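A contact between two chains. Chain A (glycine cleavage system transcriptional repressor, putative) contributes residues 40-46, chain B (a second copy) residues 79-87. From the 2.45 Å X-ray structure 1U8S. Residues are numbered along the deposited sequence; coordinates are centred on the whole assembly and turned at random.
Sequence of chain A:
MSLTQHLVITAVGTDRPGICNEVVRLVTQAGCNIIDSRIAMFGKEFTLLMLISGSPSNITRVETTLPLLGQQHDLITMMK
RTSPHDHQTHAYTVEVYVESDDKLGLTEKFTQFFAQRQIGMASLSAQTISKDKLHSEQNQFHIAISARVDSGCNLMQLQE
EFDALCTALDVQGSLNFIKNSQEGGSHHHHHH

Chain A 40-46: AMFGKEF
Chain B, residues 79-87: MKRTSPHDH

The chain A stretch is a tight hairpin: strand residues 40-42 turn through Gly43(A) and Lys44(A) into a second strand at 45-46. Glu45(A) N donates to Phe42(A) O at 2.9 Å, and Phe42(A) N returns a weak bond to Glu45(A) O at 3.1 Å, closing the loop. Phi/psi run -103/125 at Phe42(A), 64/-102 at Gly43(A), -135/18 at Lys44(A) and -110/145 at Glu45(A). Chain B lays the end of a strand and the loop after it across this turn, the closest CA pair being Gly43(A) CA and His85(B) CA, 3.6 Å apart. Together the stretches bury 444 Å².

Along chain B, Met79(B) stays out of reach. Lys80(B), at -169/119, points toward chain A and extends through four t torsions, so that its NZ reaches Glu45(A) OE1 at 3.0 Å, a salt bridge with a weak hydrogen bond. Arg81(B), at -64/159, turns its CA-to-CB bond away, as strand alternation predicts.

Thr82(B), at -163/163 with chi1 t, points toward the hairpin and does two jobs with one hydroxyl. Its OG1 donates to Glu45(A) OE2 at 2.6 Å and accepts from Lys44(A) N at 3.2 Å, so a single side chain reads both a carboxylate and a turn amide. Glu45(A) meets it with chi1 and chi2 both m and chi3 at -38°, its two carboxylate oxygens shared between Lys80(B) and Thr82(B).

Ser83(B), at -62/165 with chi1 m, faces Lys44(A), whose chi angles run t, t, m, t. Lys44(A) NZ lies 3.2 Å from Ser83(B) OG, and a water joins them, accepting from Lys44(A) NZ at 2.6 Å and lying 3.0 Å from Ser83(B) OG. The Ser83(B) backbone also sets a steric rule: its O is 3.5 Å from Gly43(A) CA, and an ideal CB on that glycine would fall 2.7 Å from this oxygen and 2.8 Å from Thr82(B) CG2. Both are clashes, and the positive phi independently favours glycine.

Pro84(B), at -62/157 with a C-gamma endo pucker, directs its CA-to-CB bond away, and its phi/psi are those of an extended chain. His85(B), at -95/117 with chi1 t and chi2 62°, lies alongside the turn. Its ND1 accepts from Gly43(A) N at 2.9 Å with an N-H...N angle of 153°, so ND1 carries no proton here; Met41(A) O approaches the ring edge, 3.2 Å from His85(B) CE1. Asp86(B), chi1 p, brings OD1 to 4.4 Å from Gly43(A) O, and His87(B) leaves the contact.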

# COMPACT_ATOMS: atom_id res chain seq x y z
N ALA A 40 0.75 -0.37 -6.16
CA ALA A 40 -0.09 0.70 -6.65
C ALA A 40 0.56 1.35 -7.85
O ALA A 40 1.78 1.35 -8.00
CB ALA A 40 -0.31 1.73 -5.54
N MET A 41 -0.27 1.90 -8.72
CA MET A 41 0.23 2.57 -9.90
C MET A 41 -0.14 4.04 -9.67
O MET A 41 -1.29 4.44 -9.85
CB MET A 41 -0.46 2.00 -11.14
CG MET A 41 0.40 1.99 -12.40
SD MET A 41 0.65 3.64 -13.09
CE MET A 41 -1.03 3.97 -13.77
N PHE A 42 0.83 4.83 -9.24
CA PHE A 42 0.61 6.25 -8.98
C PHE A 42 1.17 7.09 -10.11
O PHE A 42 2.35 6.99 -10.43
CB PHE A 42 1.27 6.69 -7.67
CG PHE A 42 0.62 6.13 -6.43
CD1 PHE A 42 -0.73 5.79 -6.43
CD2 PHE A 42 1.34 6.01 -5.25
CE1 PHE A 42 -1.35 5.34 -5.27
CE2 PHE A 42 0.73 5.55 -4.09
CZ PHE A 42 -0.62 5.22 -4.10
N GLY A 43 0.32 7.93 -10.69
CA GLY A 43 0.76 8.76 -11.79
C GLY A 43 1.14 7.85 -12.94
O GLY A 43 0.27 7.33 -13.63
N LYS A 44 2.44 7.64 -13.13
CA LYS A 44 2.90 6.77 -14.20
C LYS A 44 4.00 5.85 -13.67
O LYS A 44 4.76 5.25 -14.44
CB LYS A 44 3.44 7.63 -15.35
CG LYS A 44 3.55 6.90 -16.67
CD LYS A 44 4.23 7.76 -17.73
CE LYS A 44 3.34 8.90 -18.22
NZ LYS A 44 4.02 9.70 -19.29
N GLU A 45 4.06 5.72 -12.34
CA GLU A 45 5.07 4.89 -11.68
C GLU A 45 4.52 3.63 -11.04
O GLU A 45 3.41 3.62 -10.50
CB GLU A 45 5.75 5.67 -10.55
CG GLU A 45 6.14 7.09 -10.86
CD GLU A 45 7.09 7.17 -12.03
OE1 GLU A 45 7.97 6.28 -12.14
OE2 GLU A 45 6.97 8.13 -12.82
N PHE A 46 5.32 2.57 -11.10
CA PHE A 46 4.99 1.31 -10.45
C PHE A 46 5.43 1.58 -9.00
O PHE A 46 6.51 2.12 -8.79
CB PHE A 46 5.82 0.18 -11.03
CG PHE A 46 5.91 -1.03 -10.14
CD1 PHE A 46 4.84 -1.90 -10.03
CD2 PHE A 46 7.07 -1.28 -9.41
CE1 PHE A 46 4.91 -3.02 -9.19
CE2 PHE A 46 7.16 -2.40 -8.57
CZ PHE A 46 6.07 -3.27 -8.46
N MET B 79 11.91 9.58 -3.23
CA MET B 79 10.91 10.34 -3.98
C MET B 79 11.17 10.29 -5.48
O MET B 79 12.25 9.90 -5.92
CB MET B 79 10.92 11.80 -3.56
CG MET B 79 10.90 12.04 -2.07
SD MET B 79 11.00 13.80 -1.75
CE MET B 79 12.77 14.12 -2.14
N LYS B 80 10.17 10.69 -6.26
CA LYS B 80 10.30 10.71 -7.71
C LYS B 80 9.14 11.44 -8.36
O LYS B 80 7.99 11.04 -8.23
CB LYS B 80 10.38 9.29 -8.28
CG LYS B 80 10.34 9.28 -9.80
CD LYS B 80 10.54 7.90 -10.39
CE LYS B 80 10.55 7.97 -11.91
NZ LYS B 80 10.90 6.67 -12.53
N ARG B 81 9.45 12.51 -9.08
CA ARG B 81 8.42 13.25 -9.77
C ARG B 81 7.82 12.30 -10.81
O ARG B 81 8.45 11.32 -11.19
CB ARG B 81 9.02 14.50 -10.42
CG ARG B 81 9.79 15.39 -9.44
CD ARG B 81 10.53 16.52 -10.16
NE ARG B 81 9.72 17.73 -10.31
CZ ARG B 81 9.78 18.77 -9.49
NH1 ARG B 81 10.62 18.77 -8.46
NH2 ARG B 81 8.99 19.82 -9.69
N THR B 82 6.60 12.59 -11.25
CA THR B 82 5.93 11.76 -12.23
C THR B 82 4.77 12.52 -12.88
O THR B 82 4.32 13.54 -12.36
CB THR B 82 5.42 10.46 -11.57
OG1 THR B 82 4.84 9.60 -12.55
CG2 THR B 82 4.37 10.77 -10.50
N SER B 83 4.30 12.01 -14.01
CA SER B 83 3.19 12.63 -14.75
C SER B 83 1.95 12.61 -13.88
O SER B 83 1.90 11.89 -12.88
CB SER B 83 2.90 11.85 -16.03
OG SER B 83 4.02 11.81 -16.89
N PRO B 84 0.92 13.39 -14.24
CA PRO B 84 -0.30 13.39 -13.43
C PRO B 84 -0.92 12.01 -13.42
O PRO B 84 -0.70 11.19 -14.32
CB PRO B 84 -1.17 14.44 -14.11
CG PRO B 84 -0.71 14.42 -15.52
CD PRO B 84 0.79 14.32 -15.38
N HIS B 85 -1.71 11.77 -12.38
CA HIS B 85 -2.38 10.50 -12.14
C HIS B 85 -3.82 10.48 -12.67
O HIS B 85 -4.65 11.26 -12.22
CB HIS B 85 -2.38 10.28 -10.62
CG HIS B 85 -3.05 9.02 -10.18
ND1 HIS B 85 -2.60 7.77 -10.55
CD2 HIS B 85 -4.10 8.81 -9.35
CE1 HIS B 85 -3.35 6.84 -9.97
NE2 HIS B 85 -4.27 7.45 -9.24
N ASP B 86 -4.10 9.61 -13.63
CA ASP B 86 -5.47 9.51 -14.15
C ASP B 86 -6.23 8.53 -13.26
O ASP B 86 -5.94 7.33 -13.24
CB ASP B 86 -5.50 9.02 -15.61
CG ASP B 86 -4.89 7.64 -15.78
OD1 ASP B 86 -3.65 7.51 -15.61
OD2 ASP B 86 -5.64 6.68 -16.08
N HIS B 87 -7.19 9.07 -12.51
CA HIS B 87 -7.97 8.26 -11.58
C HIS B 87 -8.71 7.07 -12.18
O HIS B 87 -9.64 7.24 -12.98
CB HIS B 87 -8.98 9.14 -10.85
CG HIS B 87 -9.74 8.42 -9.78
ND1 HIS B 87 -10.85 8.95 -9.16
CD2 HIS B 87 -9.53 7.21 -9.20
CE1 HIS B 87 -11.30 8.09 -8.25
NE2 HIS B 87 -10.51 7.03 -8.26
O HOH W 1 2.64 11.87 -19.54